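Periplasmic solute binding protein (Pectobacterium atrosepticum, PDB 4RY1) probably binds a sugar or related solute in the periplasm and delivers it to an ABC-type membrane transporter. Local coordinates at residues 72-77 / 364-369; 47-52 / 62-67; 207-212 / 219-224; 163-168 / 223-228. All coordinates share one frame; numbering follows the deposited sequence.

Interaction 1 (72-77 / 364-369); sequences FSRNGD and VSPFME
Arg74 reaches across to Pro366 and Phe367 with the end of its guanidinium group, and these three residues carry the whole contact. It joins the end of helix 69-74 to the loop before helix 371-385, consistent with a bridge between the two lobes of a binding protein. The CA atoms of Arg74 and Pro366 stand 11.2 Å apart, so the side chain bridges a wide gap between backbones; it does so with its chain extended from CG to NE.

The packing contacts come in two geometries. Pro366 CG lies over one face of the guanidinium, 3.7 Å from Arg74 NH2, and the two side chains cross at roughly a right angle. Phe367 instead offers its ring edge: Arg74 NH1 approaches Phe367 CE2 at 3.6 Å, with the guanidinium and ring planes 89° apart. Because the nitrogen lies near the ring plane and not over its face, this is not a cation-pi stack.

The polar contacts lie beside this packing. Arg74 NH1 forms a salt bridge with Glu190, whose other carboxylate oxygen bonds Ser365 OG. That hydroxyl also accepts from Phe367 N at 3.1 Å, with an N-H...O angle of 151°, which defines an ST turn at the start of the 3-10 segment 366-368. Glu190 therefore links the arginine to the turn presenting its apolar neighbours.

The chemistry implies a division of labour: the carboxylate probably balances the arginine's charge, while Pro366 on one face and the Phe367 edge pack against the guanidinium without taking a hydrogen bond from it.

Interaction 2 (47-52 / 62-67); sequences SRLSTQ and MRIDWN
On the helix segment 47-52, whose Leu49 meets Met62, the shortest backbone bond runs from Gln52 N to Arg48 O, at 2.9 Å. The helix is the connection of a beta-alpha-beta crossover: it follows strand 33-40 and leads to strand 61-64, and both strands run parallel to strand 3-10, which lies between them. The interface itself is apolar. Leu49 holds CG anti to its backbone N (chi1 179°), which sends the two methyls toward the sheet as a fork. One prong, CD1, meets Met62 SD at 3.6 Å, and these two side chains cross at about a right angle. Met62 and Ile64 are two residues apart on the strand, so one leucine spans both. Backbone bonds hold the strand on its two sides, Arg63 with Ser8 and Met62 and Ile64 with Ala291 and Leu289. Ile64 also packs on Leu69, at the start of the next helix. Leu49's second prong, CD2, lies 3.9 Å from Ile64 CG2.

Interaction 3 (207-212 / 219-224); sequences GFYKKL and PDQRYF
Tyr209 sets its hydroxyl against the side chain of Gln221, with Tyr209 OH 3.7 Å from Gln221 CG, and also lies beside the backbone at Asp220, whose CA is 4.1 Å from Tyr209 OH. The two side chains cross at about a right angle, the ring and amide planes standing 68° apart. A chi1 of 178° turns the ring away from the backbone N, and the phenol end reaches from helix 199-214 to the start of helix 221-225.

Two polar links join the segments, a water and the carboxylate of Asp385. The water donates to Tyr209 OH at 2.8 Å, where it lies at the ring edge and in the ring plane, and donates again to Pro219 O at 2.8 Å. As acceptor it takes Gln221 NE2 at 2.9 Å. Three groups thus fix one water between the segments. Asp385 adds a direct tie, since its OD2 is hydrogen-bonded to both Tyr209 OH and Gln221 N. The Gln221 amide is held further by Gln382 at OE1 and by Gly164 O at NE2, which restrains its rotation.

Next to this network, Pro219 CB sits over one face of the Tyr223 ring, displaced toward the rim. Asp220 OD1 accepts from Tyr223 N at 2.9 Å, nearly in line with its own C-O bond, and the N-H...O angle is 161°. This is the classical N-cap of a helix, here docked onto a neighbouring helix through a tyrosine and a shared water.

Interaction 4 (163-168 / 223-228); sequences QGASDV and YFSSFG
The Phe224 ring has Tyr223 CD1 over the centre of one face, 3.7 Å above its plane, while Gly164 CA comes obliquely against Phe224 CG at 3.6 Å. The Tyr223 ring in turn carries Phe227 CE2 over one face, offset toward the rim, with Phe224 CG in plane at the Tyr223 edge and Phe224 O in plane at the edge of Phe227. Tyr223 and Phe224 lie on helix 221-225 and Phe227 in the type I beta turn Ser225 to Gly228 that follows on, with Gly228 N bonded to Ser225 O. Opposing it is the loop before helix 169-183. Gly164 takes a positive phi of 61° and, having no side chain, lets its backbone lie close to the phenylalanine. Ala165 follows, its CB 4.2 Å from Phe224 CB and 3.5 Å from Ser225 OG. That hydroxyl has its polar partners elsewhere, in Gln221 O and Tyr386 OH, so its touch on the methyl is packing alone. Between the backbones a water accepts from Ala165 N at 3.1 Å and donates to Phe224 O at 3.0 Å.

In the fold
From the N terminus, interaction 2 closes first, over the short loop joining helix 45-55 to strand 61-64. Interaction 1 opens just downstream, on helix 69-74, and closes only at 364-369, so interactions 3 and 4 fall within its long loop. Of these, interaction 4 opens first, at 163-168, interaction 3 later, on helix 199-214, and their closing ends overlap at Tyr223 and Phe224. Interactions 1 and 2 touch through Trp66 and Pro366, their centres 12 Å apart; interactions 3 and 4, with centres 11 Å apart, are joined by Gln221. Interaction 2 lies within one part of the fold, interactions 3 and 4 lie in another, and interaction 1 runs between them, consistent with a link between the two lobes.

Interaction 1 (72-77 / 364-369)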
loop_
_atom_site.group_PDB
_atom_site.type_symbol
_atom_site.label_atom_id
_atom_site.label_comp_id
_atom_site.label_asym_id
_atom_site.label_seq_id
_atom_site.Cartn_x
_atom_site.Cartn_y
_atom_site.Cartn_z
ATOM N N PHE A 72 -7.928 1.329 -15.872
ATOM C CA PHE A 72 -7.847 2.538 -16.692
ATOM C C PHE A 72 -6.992 2.429 -17.950
ATOM O O PHE A 72 -7.176 3.215 -18.902
ATOM C CB PHE A 72 -7.370 3.715 -15.830
ATOM C CG PHE A 72 -8.368 4.143 -14.778
ATOM C CD1 PHE A 72 -9.682 4.416 -15.123
ATOM C CD2 PHE A 72 -7.994 4.258 -13.444
ATOM C CE1 PHE A 72 -10.600 4.803 -14.162
ATOM C CE2 PHE A 72 -8.892 4.659 -12.479
ATOM C CZ PHE A 72 -10.213 4.925 -12.844
ATOM N N SER A 73 -6.014 1.524 -17.927
ATOM C CA SER A 73 -5.015 1.441 -19.000
ATOM C C SER A 73 -4.959 0.103 -19.738
ATOM O O SER A 73 -4.937 0.087 -20.953
ATOM C CB SER A 73 -3.623 1.786 -18.455
ATOM O OG SER A 73 -3.605 3.094 -17.884
ATOM N N ARG A 74 -4.892 -1.011 -19.024
ATOM C CA ARG A 74 -4.881 -2.308 -19.717
ATOM C C ARG A 74 -6.210 -2.554 -20.419
ATOM O O ARG A 74 -6.257 -2.997 -21.562
ATOM C CB ARG A 74 -4.618 -3.448 -18.751
ATOM C CG ARG A 74 -3.292 -3.367 -18.038
ATOM C CD ARG A 74 -2.983 -4.686 -17.373
ATOM N NE ARG A 74 -1.833 -4.585 -16.484
ATOM C CZ ARG A 74 -1.183 -5.623 -15.970
ATOM N NH1 ARG A 74 -1.552 -6.867 -16.279
ATOM N NH2 ARG A 74 -0.162 -5.428 -15.140
ATOM N N ASN A 75 -7.268 -2.185 -19.719
ATOM C CA ASN A 75 -8.646 -2.405 -20.146
ATOM C C ASN A 75 -9.469 -1.138 -20.341
ATOM O O ASN A 75 -10.700 -1.158 -20.346
ATOM C CB ASN A 75 -9.271 -3.380 -19.178
ATOM C CG ASN A 75 -8.443 -4.642 -19.084
ATOM O OD1 ASN A 75 -8.058 -5.214 -20.106
ATOM N ND2 ASN A 75 -8.152 -5.068 -17.909
ATOM N N GLY A 76 -8.754 -0.043 -20.552
ATOM C CA GLY A 76 -9.351 1.261 -20.800
ATOM C C GLY A 76 -8.565 2.052 -21.823
ATOM O O GLY A 76 -7.746 1.507 -22.529
ATOM N N ASP A 77 -8.843 3.354 -21.878
ATOM C CA ASP A 77 -8.262 4.250 -22.873
ATOM C C ASP A 77 -6.811 4.592 -22.579
ATOM O O ASP A 77 -6.100 5.052 -23.460
ATOM C CB ASP A 77 -9.016 5.580 -22.930
ATOM C CG ASP A 77 -10.459 5.436 -23.369
ATOM O OD1 ASP A 77 -10.782 4.487 -24.117
ATOM O OD2 ASP A 77 -11.281 6.314 -22.999
ATOM N N VAL A 364 4.565 -9.238 -7.981
ATOM C CA VAL A 364 3.346 -8.790 -7.330
ATOM C C VAL A 364 2.397 -8.372 -8.458
ATOM O O VAL A 364 2.761 -7.546 -9.304
ATOM C CB VAL A 364 3.635 -7.611 -6.372
ATOM C CG1 VAL A 364 2.354 -7.083 -5.741
ATOM C CG2 VAL A 364 4.649 -8.040 -5.308
ATOM N N SER A 365 1.208 -8.964 -8.476
ATOM C CA SER A 365 0.198 -8.675 -9.478
ATOM C C SER A 365 -0.716 -7.584 -8.976
ATOM O O SER A 365 -1.177 -7.641 -7.831
ATOM C CB SER A 365 -0.658 -9.905 -9.744
ATOM O OG SER A 365 -1.635 -9.596 -10.702
ATOM N N PRO A 366 -1.027 -6.600 -9.830
ATOM C CA PRO A 366 -2.014 -5.621 -9.372
ATOM C C PRO A 366 -3.380 -6.256 -9.082
ATOM O O PRO A 366 -4.212 -5.665 -8.354
ATOM C CB PRO A 366 -2.084 -4.648 -10.545
ATOM C CG PRO A 366 -1.686 -5.444 -11.744
ATOM C CD PRO A 366 -0.608 -6.352 -11.226
ATOM N N PHE A 367 -3.629 -7.427 -9.672
ATOM C CA PHE A 367 -4.928 -8.074 -9.502
ATOM C C PHE A 367 -5.148 -8.651 -8.114
ATOM O O PHE A 367 -6.290 -8.881 -7.729
ATOM C CB PHE A 367 -5.131 -9.125 -10.586
ATOM C CG PHE A 367 -5.156 -8.530 -11.960
ATOM C CD1 PHE A 367 -6.234 -7.761 -12.379
ATOM C CD2 PHE A 367 -4.092 -8.697 -12.817
ATOM C CE1 PHE A 367 -6.236 -7.163 -13.625
ATOM C CE2 PHE A 367 -4.098 -8.130 -14.070
ATOM C CZ PHE A 367 -5.171 -7.359 -14.479
ATOM N N MET A 368 -4.066 -8.861 -7.361
ATOM C CA MET A 368 -4.196 -9.267 -5.950
ATOM C C MET A 368 -4.944 -8.214 -5.129
ATOM O O MET A 368 -5.588 -8.548 -4.117
ATOM C CB MET A 368 -2.837 -9.650 -5.336
ATOM C CG MET A 368 -1.996 -8.533 -4.720
ATOM S SD MET A 368 -0.581 -9.109 -3.736
ATOM C CE MET A 368 -1.491 -10.270 -2.742
ATOM N N GLU A 369 -4.882 -6.958 -5.579
ATOM C CA GLU A 369 -5.615 -5.856 -4.926
ATOM C C GLU A 369 -6.967 -5.524 -5.567
ATOM O O GLU A 369 -7.582 -4.520 -5.219
ATOM C CB GLU A 369 -4.750 -4.603 -4.846
ATOM C CG GLU A 369 -3.397 -4.878 -4.224
ATOM C CD GLU A 369 -2.825 -3.689 -3.484
ATOM O OE1 GLU A 369 -3.497 -2.640 -3.396
ATOM O OE2 GLU A 369 -1.692 -3.809 -2.978
#

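Interaction 2 (47-52 / 62-67)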
loop_
_atom_site.group_PDB
_atom_site.type_symbol
_atom_site.label_atom_id
_atom_site.label_comp_id
_atom_site.label_asym_id
_atom_site.label_seq_id
_atom_site.Cartn_x
_atom_site.Cartn_y
_atom_site.Cartn_z
ATOM N N SER A 47 -14.148 6.080 -7.251
ATOM C CA SER A 47 -15.460 6.078 -7.900
ATOM C C SER A 47 -15.706 7.445 -8.601
ATOM O O SER A 47 -16.164 7.492 -9.754
ATOM C CB SER A 47 -16.550 5.667 -6.897
ATOM O OG SER A 47 -16.787 6.687 -5.976
ATOM N N ARG A 48 -15.282 8.548 -7.973
ATOM C CA ARG A 48 -15.406 9.872 -8.598
ATOM C C ARG A 48 -14.543 9.988 -9.857
ATOM O O ARG A 48 -14.966 10.532 -10.881
ATOM C CB ARG A 48 -15.053 11.006 -7.611
ATOM N N LEU A 49 -13.298 9.534 -9.745
ATOM C CA LEU A 49 -12.363 9.611 -10.856
ATOM C C LEU A 49 -12.850 8.788 -12.035
ATOM O O LEU A 49 -12.772 9.219 -13.177
ATOM C CB LEU A 49 -10.974 9.151 -10.411
ATOM C CG LEU A 49 -9.934 9.175 -11.536
ATOM C CD1 LEU A 49 -9.749 10.585 -12.074
ATOM C CD2 LEU A 49 -8.607 8.573 -11.069
ATOM N N SER A 50 -13.337 7.590 -11.743
ATOM C CA SER A 50 -13.836 6.691 -12.800
ATOM C C SER A 50 -14.993 7.347 -13.571
ATOM O O SER A 50 -15.053 7.313 -14.793
ATOM C CB SER A 50 -14.248 5.350 -12.219
ATOM O OG SER A 50 -14.554 4.423 -13.240
ATOM N N THR A 51 -15.879 7.976 -12.825
ATOM C CA THR A 51 -17.003 8.697 -13.422
ATOM C C THR A 51 -16.512 9.892 -14.266
ATOM O O THR A 51 -16.961 10.114 -15.388
ATOM C CB THR A 51 -18.012 9.121 -12.358
ATOM O OG1 THR A 51 -18.538 7.945 -11.735
ATOM C CG2 THR A 51 -19.150 9.954 -12.989
ATOM N N GLN A 52 -15.551 10.650 -13.741
ATOM C CA GLN A 52 -14.969 11.745 -14.516
ATOM C C GLN A 52 -14.370 11.262 -15.830
ATOM O O GLN A 52 -14.587 11.857 -16.887
ATOM C CB GLN A 52 -13.841 12.418 -13.717
ATOM C CG GLN A 52 -14.311 13.331 -12.587
ATOM C CD GLN A 52 -13.151 13.899 -11.788
ATOM O OE1 GLN A 52 -12.136 13.225 -11.606
ATOM N NE2 GLN A 52 -13.304 15.117 -11.300
ATOM N N MET A 62 -3.575 13.590 -12.163
ATOM C CA MET A 62 -4.297 12.777 -11.177
ATOM C C MET A 62 -3.321 11.966 -10.346
ATOM O O MET A 62 -2.463 11.271 -10.893
ATOM C CB MET A 62 -5.206 11.777 -11.887
ATOM C CG MET A 62 -6.304 12.394 -12.747
ATOM S SD MET A 62 -6.918 11.319 -14.136
ATOM C CE MET A 62 -5.589 11.738 -15.309
ATOM N N ARG A 63 -3.512 11.959 -9.036
ATOM C CA ARG A 63 -2.922 10.886 -8.224
ATOM C C ARG A 63 -3.739 9.611 -8.481
ATOM O O ARG A 63 -4.964 9.653 -8.457
ATOM C CB ARG A 63 -2.925 11.204 -6.744
ATOM C CG ARG A 63 -2.090 10.266 -5.884
ATOM C CD ARG A 63 -2.396 10.451 -4.409
ATOM N NE ARG A 63 -1.676 9.509 -3.554
ATOM C CZ ARG A 63 -0.614 9.801 -2.807
ATOM N NH1 ARG A 63 -0.115 11.024 -2.807
ATOM N NH2 ARG A 63 -0.077 8.839 -2.058
ATOM N N ILE A 64 -3.050 8.508 -8.731
ATOM C CA ILE A 64 -3.692 7.232 -8.932
ATOM C C ILE A 64 -2.917 6.149 -8.202
ATOM O O ILE A 64 -1.721 6.282 -7.960
ATOM C CB ILE A 64 -3.831 6.849 -10.411
ATOM C CG1 ILE A 64 -2.463 6.742 -11.091
ATOM C CG2 ILE A 64 -4.764 7.805 -11.155
ATOM C CD1 ILE A 64 -2.529 6.090 -12.461
ATOM N N ASP A 65 -3.609 5.100 -7.801
ATOM C CA ASP A 65 -2.959 3.903 -7.304
ATOM C C ASP A 65 -2.471 3.048 -8.479
ATOM O O ASP A 65 -3.139 2.937 -9.519
ATOM C CB ASP A 65 -3.894 3.114 -6.370
ATOM C CG ASP A 65 -3.469 3.119 -4.893
ATOM O OD1 ASP A 65 -2.435 3.689 -4.489
ATOM O OD2 ASP A 65 -4.216 2.537 -4.102
ATOM N N TRP A 66 -1.314 2.411 -8.289
ATOM C CA TRP A 66 -0.739 1.511 -9.308
ATOM C C TRP A 66 -1.702 0.400 -9.719
ATOM O O TRP A 66 -1.785 0.009 -10.892
ATOM C CB TRP A 66 0.583 0.949 -8.786
ATOM C CG TRP A 66 1.152 -0.216 -9.509
ATOM C CD1 TRP A 66 1.905 -0.194 -10.642
ATOM C CD2 TRP A 66 1.073 -1.573 -9.095
ATOM N NE1 TRP A 66 2.278 -1.475 -10.973
ATOM C CE2 TRP A 66 1.788 -2.331 -10.022
ATOM C CE3 TRP A 66 0.468 -2.222 -8.012
ATOM C CZ2 TRP A 66 1.922 -3.705 -9.902
ATOM C CZ3 TRP A 66 0.605 -3.580 -7.896
ATOM C CH2 TRP A 66 1.323 -4.303 -8.833
ATOM N N ASN A 67 -2.435 -0.111 -8.754
ATOM C CA ASN A 67 -3.345 -1.219 -9.016
ATOM C C ASN A 67 -4.614 -0.809 -9.739
ATOM O O ASN A 67 -5.442 -1.680 -10.047
ATOM C CB ASN A 67 -3.636 -1.930 -7.710
ATOM C CG ASN A 67 -3.913 -0.976 -6.598
ATOM O OD1 ASN A 67 -3.008 -0.231 -6.143
ATOM N ND2 ASN A 67 -5.128 -0.970 -6.139
#

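Interaction 3 (207-212 / 219-224)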
loop_
_atom_site.group_PDB
_atom_site.type_symbol
_atom_site.label_atom_id
_atom_site.label_comp_id
_atom_site.label_asym_id
_atom_site.label_seq_id
_atom_site.Cartn_x
_atom_site.Cartn_y
_atom_site.Cartn_z
ATOM N N GLY A 207 -5.885 -21.759 5.873
ATOM C CA GLY A 207 -5.343 -22.362 7.102
ATOM C C GLY A 207 -4.383 -21.440 7.854
ATOM O O GLY A 207 -4.341 -21.426 9.073
ATOM N N PHE A 208 -3.601 -20.678 7.096
ATOM C CA PHE A 208 -2.642 -19.704 7.638
ATOM C C PHE A 208 -3.402 -18.611 8.425
ATOM O O PHE A 208 -3.030 -18.265 9.560
ATOM C CB PHE A 208 -1.832 -19.139 6.476
ATOM C CG PHE A 208 -0.891 -18.013 6.841
ATOM C CD1 PHE A 208 0.389 -18.271 7.303
ATOM C CD2 PHE A 208 -1.276 -16.687 6.680
ATOM C CE1 PHE A 208 1.260 -17.243 7.609
ATOM C CE2 PHE A 208 -0.403 -15.658 6.983
ATOM C CZ PHE A 208 0.862 -15.926 7.445
ATOM N N TYR A 209 -4.480 -18.101 7.830
ATOM C CA TYR A 209 -5.383 -17.176 8.533
ATOM C C TYR A 209 -5.955 -17.784 9.838
ATOM O O TYR A 209 -5.900 -17.184 10.914
ATOM C CB TYR A 209 -6.528 -16.706 7.627
ATOM C CG TYR A 209 -7.454 -15.798 8.397
ATOM C CD1 TYR A 209 -7.132 -14.465 8.598
ATOM C CD2 TYR A 209 -8.621 -16.278 8.973
ATOM C CE1 TYR A 209 -7.953 -13.629 9.327
ATOM C CE2 TYR A 209 -9.440 -15.458 9.709
ATOM C CZ TYR A 209 -9.115 -14.124 9.876
ATOM O OH TYR A 209 -9.935 -13.315 10.628
ATOM N N LYS A 210 -6.470 -19.003 9.720
ATOM C CA LYS A 210 -7.123 -19.663 10.837
ATOM C C LYS A 210 -6.092 -19.831 11.953
ATOM O O LYS A 210 -6.387 -19.627 13.132
ATOM C CB LYS A 210 -7.717 -20.991 10.368
ATOM C CG LYS A 210 -8.736 -21.612 11.313
ATOM C CD LYS A 210 -8.950 -23.090 11.014
ATOM C CE LYS A 210 -10.087 -23.684 11.833
ATOM N NZ LYS A 210 -9.796 -23.810 13.293
ATOM N N LYS A 211 -4.860 -20.153 11.578
ATOM C CA LYS A 211 -3.783 -20.268 12.563
ATOM C C LYS A 211 -3.460 -18.954 13.270
ATOM O O LYS A 211 -3.205 -18.928 14.450
ATOM C CB LYS A 211 -2.505 -20.844 11.951
ATOM C CG LYS A 211 -1.535 -21.308 13.034
ATOM C CD LYS A 211 -0.383 -22.107 12.461
ATOM C CE LYS A 211 0.521 -22.629 13.565
ATOM N NZ LYS A 211 1.678 -23.372 13.002
ATOM N N LEU A 212 -3.449 -17.858 12.527
ATOM C CA LEU A 212 -3.203 -16.557 13.134
ATOM C C LEU A 212 -4.252 -16.254 14.212
ATOM O O LEU A 212 -3.922 -15.792 15.301
ATOM C CB LEU A 212 -3.209 -15.466 12.056
ATOM C CG LEU A 212 -2.029 -15.453 11.074
ATOM C CD1 LEU A 212 -2.318 -14.504 9.930
ATOM C CD2 LEU A 212 -0.748 -15.031 11.761
ATOM N N PRO A 219 -6.621 -10.518 16.172
ATOM C CA PRO A 219 -8.030 -10.718 16.503
ATOM C C PRO A 219 -8.836 -11.174 15.308
ATOM O O PRO A 219 -8.438 -10.949 14.165
ATOM C CB PRO A 219 -8.514 -9.325 16.911
ATOM C CG PRO A 219 -7.279 -8.507 17.103
ATOM C CD PRO A 219 -6.298 -9.088 16.110
ATOM N N ASP A 220 -9.978 -11.785 15.580
ATOM C CA ASP A 220 -10.855 -12.274 14.524
ATOM C C ASP A 220 -11.771 -11.182 13.985
ATOM O O ASP A 220 -11.720 -10.030 14.424
ATOM C CB ASP A 220 -11.609 -13.533 14.988
ATOM C CG ASP A 220 -12.699 -13.249 15.995
ATOM O OD1 ASP A 220 -12.977 -12.076 16.304
ATOM O OD2 ASP A 220 -13.275 -14.233 16.492
ATOM N N GLN A 221 -12.608 -11.541 13.026
ATOM C CA GLN A 221 -13.457 -10.537 12.388
ATOM C C GLN A 221 -14.637 -10.108 13.277
ATOM O O GLN A 221 -15.200 -9.023 13.075
ATOM C CB GLN A 221 -13.939 -10.985 11.018
ATOM C CG GLN A 221 -12.812 -11.039 10.011
ATOM C CD GLN A 221 -12.497 -9.653 9.515
ATOM O OE1 GLN A 221 -13.311 -9.056 8.810
ATOM N NE2 GLN A 221 -11.343 -9.120 9.891
ATOM N N ARG A 222 -15.009 -10.946 14.248
ATOM C CA ARG A 222 -16.005 -10.549 15.258
ATOM C C ARG A 222 -15.476 -9.369 16.091
ATOM O O ARG A 222 -16.180 -8.379 16.327
ATOM C CB ARG A 222 -16.360 -11.708 16.185
ATOM C CG ARG A 222 -17.054 -12.888 15.508
ATOM C CD ARG A 222 -17.344 -13.952 16.542
ATOM N NE ARG A 222 -18.169 -15.065 16.094
ATOM C CZ ARG A 222 -19.502 -15.106 16.131
ATOM N NH1 ARG A 222 -20.229 -14.061 16.522
ATOM N NH2 ARG A 222 -20.114 -16.207 15.724
ATOM N N TYR A 223 -14.212 -9.465 16.467
ATOM C CA TYR A 223 -13.544 -8.392 17.222
ATOM C C TYR A 223 -13.594 -7.095 16.409
ATOM O O TYR A 223 -14.016 -6.056 16.892
ATOM C CB TYR A 223 -12.107 -8.783 17.542
ATOM C CG TYR A 223 -11.240 -7.736 18.173
ATOM C CD1 TYR A 223 -10.672 -6.731 17.395
ATOM C CD2 TYR A 223 -10.917 -7.780 19.510
ATOM C CE1 TYR A 223 -9.817 -5.784 17.944
ATOM C CE2 TYR A 223 -10.068 -6.836 20.073
ATOM C CZ TYR A 223 -9.521 -5.827 19.286
ATOM O OH TYR A 223 -8.653 -4.881 19.811
ATOM N N PHE A 224 -13.145 -7.152 15.165
ATOM C CA PHE A 224 -13.079 -5.919 14.367
ATOM C C PHE A 224 -14.471 -5.360 14.072
ATOM O O PHE A 224 -14.674 -4.141 14.090
ATOM C CB PHE A 224 -12.199 -6.080 13.129
ATOM C CG PHE A 224 -10.747 -6.149 13.493
ATOM C CD1 PHE A 224 -10.088 -5.009 13.938
ATOM C CD2 PHE A 224 -10.068 -7.361 13.493
ATOM C CE1 PHE A 224 -8.764 -5.076 14.349
ATOM C CE2 PHE A 224 -8.738 -7.425 13.878
ATOM C CZ PHE A 224 -8.096 -6.290 14.335
HETATM O O HOH W 1 -9.516 -10.688 11.557
#

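Interaction 4 (163-168 / 223-228)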
loop_
_atom_site.group_PDB
_atom_site.type_symbol
_atom_site.label_atom_id
_atom_site.label_comp_id
_atom_site.label_asym_id
_atom_site.label_seq_id
_atom_site.Cartn_x
_atom_site.Cartn_y
_atom_site.Cartn_z
ATOM N N GLN A 163 -7.388 -2.580 8.314
ATOM C CA GLN A 163 -8.706 -2.039 7.940
ATOM C C GLN A 163 -9.840 -2.896 8.514
ATOM O O GLN A 163 -10.974 -2.848 8.044
ATOM C CB GLN A 163 -8.789 -1.862 6.420
ATOM C CG GLN A 163 -7.816 -0.803 5.899
ATOM C CD GLN A 163 -7.910 -0.527 4.412
ATOM O OE1 GLN A 163 -8.993 -0.481 3.845
ATOM N NE2 GLN A 163 -6.765 -0.295 3.781
ATOM N N GLY A 164 -9.517 -3.651 9.564
ATOM C CA GLY A 164 -10.539 -4.301 10.402
ATOM C C GLY A 164 -11.406 -5.275 9.624
ATOM O O GLY A 164 -10.903 -6.183 8.962
ATOM N N ALA A 165 -12.718 -5.061 9.715
ATOM C CA ALA A 165 -13.723 -5.883 9.027
ATOM C C ALA A 165 -14.134 -5.301 7.674
ATOM O O ALA A 165 -14.947 -5.886 6.975
ATOM C CB ALA A 165 -14.939 -6.083 9.904
ATOM N N SER A 166 -13.574 -4.150 7.308
ATOM C CA SER A 166 -13.873 -3.515 6.022
ATOM C C SER A 166 -13.138 -4.189 4.862
ATOM O O SER A 166 -13.676 -4.335 3.760
ATOM C CB SER A 166 -13.544 -2.013 6.071
ATOM O OG SER A 166 -14.411 -1.361 6.984
ATOM N N ASP A 167 -11.901 -4.594 5.113
ATOM C CA ASP A 167 -11.027 -5.106 4.071
ATOM C C ASP A 167 -9.883 -5.802 4.794
ATOM O O ASP A 167 -9.402 -5.284 5.794
ATOM C CB ASP A 167 -10.652 -3.872 3.221
ATOM C CG ASP A 167 -9.357 -3.958 2.456
ATOM O OD1 ASP A 167 -8.341 -4.479 2.934
ATOM O OD2 ASP A 167 -9.380 -3.391 1.331
ATOM N N VAL A 168 -9.490 -6.992 4.329
ATOM C CA VAL A 168 -8.401 -7.751 4.964
ATOM C C VAL A 168 -7.288 -8.028 3.934
ATOM O O VAL A 168 -6.636 -9.061 3.916
ATOM C CB VAL A 168 -8.895 -9.009 5.711
ATOM C CG1 VAL A 168 -7.789 -9.571 6.614
ATOM C CG2 VAL A 168 -10.141 -8.653 6.523
ATOM N N TYR A 223 -14.212 -9.465 16.467
ATOM C CA TYR A 223 -13.544 -8.392 17.222
ATOM C C TYR A 223 -13.594 -7.095 16.409
ATOM O O TYR A 223 -14.016 -6.056 16.892
ATOM C CB TYR A 223 -12.107 -8.783 17.542
ATOM C CG TYR A 223 -11.240 -7.736 18.173
ATOM C CD1 TYR A 223 -10.672 -6.731 17.395
ATOM C CD2 TYR A 223 -10.917 -7.780 19.510
ATOM C CE1 TYR A 223 -9.817 -5.784 17.944
ATOM C CE2 TYR A 223 -10.068 -6.836 20.073
ATOM C CZ TYR A 223 -9.521 -5.827 19.286
ATOM O OH TYR A 223 -8.653 -4.881 19.811
ATOM N N PHE A 224 -13.145 -7.152 15.165
ATOM C CA PHE A 224 -13.079 -5.919 14.367
ATOM C C PHE A 224 -14.471 -5.360 14.072
ATOM O O PHE A 224 -14.674 -4.141 14.090
ATOM C CB PHE A 224 -12.199 -6.080 13.129
ATOM C CG PHE A 224 -10.747 -6.149 13.493
ATOM C CD1 PHE A 224 -10.088 -5.009 13.938
ATOM C CD2 PHE A 224 -10.068 -7.361 13.493
ATOM C CE1 PHE A 224 -8.764 -5.076 14.349
ATOM C CE2 PHE A 224 -8.738 -7.425 13.878
ATOM C CZ PHE A 224 -8.096 -6.290 14.335
ATOM N N SER A 225 -15.440 -6.244 13.868
ATOM C CA SER A 225 -16.805 -5.806 13.611
ATOM C C SER A 225 -17.381 -5.022 14.769
ATOM O O SER A 225 -18.229 -4.154 14.552
ATOM C CB SER A 225 -17.699 -6.984 13.286
ATOM O OG SER A 225 -17.331 -7.554 12.033
ATOM N N SER A 226 -16.898 -5.308 15.986
ATOM C CA SER A 226 -17.376 -4.627 17.197
ATOM C C SER A 226 -17.041 -3.141 17.178
ATOM O O SER A 226 -17.613 -2.377 17.939
ATOM C CB SER A 226 -16.873 -5.282 18.496
ATOM O OG SER A 226 -15.531 -4.933 18.797
ATOM N N PHE A 227 -16.092 -2.748 16.336
ATOM C CA PHE A 227 -15.696 -1.338 16.216
ATOM C C PHE A 227 -16.391 -0.564 15.111
ATOM O O PHE A 227 -16.146 0.637 14.946
ATOM C CB PHE A 227 -14.178 -1.233 16.087
ATOM C CG PHE A 227 -13.479 -1.650 17.328
ATOM C CD1 PHE A 227 -13.293 -0.743 18.362
ATOM C CD2 PHE A 227 -13.071 -2.956 17.498
ATOM C CE1 PHE A 227 -12.695 -1.136 19.530
ATOM C CE2 PHE A 227 -12.476 -3.360 18.671
ATOM C CZ PHE A 227 -12.292 -2.453 19.694
ATOM N N GLY A 228 -17.241 -1.248 14.351
ATOM C CA GLY A 228 -18.025 -0.618 13.278
ATOM C C GLY A 228 -17.146 -0.175 12.113
ATOM O O GLY A 228 -16.253 -0.899 11.675
HETATM O O HOH W 2 -13.227 -2.846 11.771
#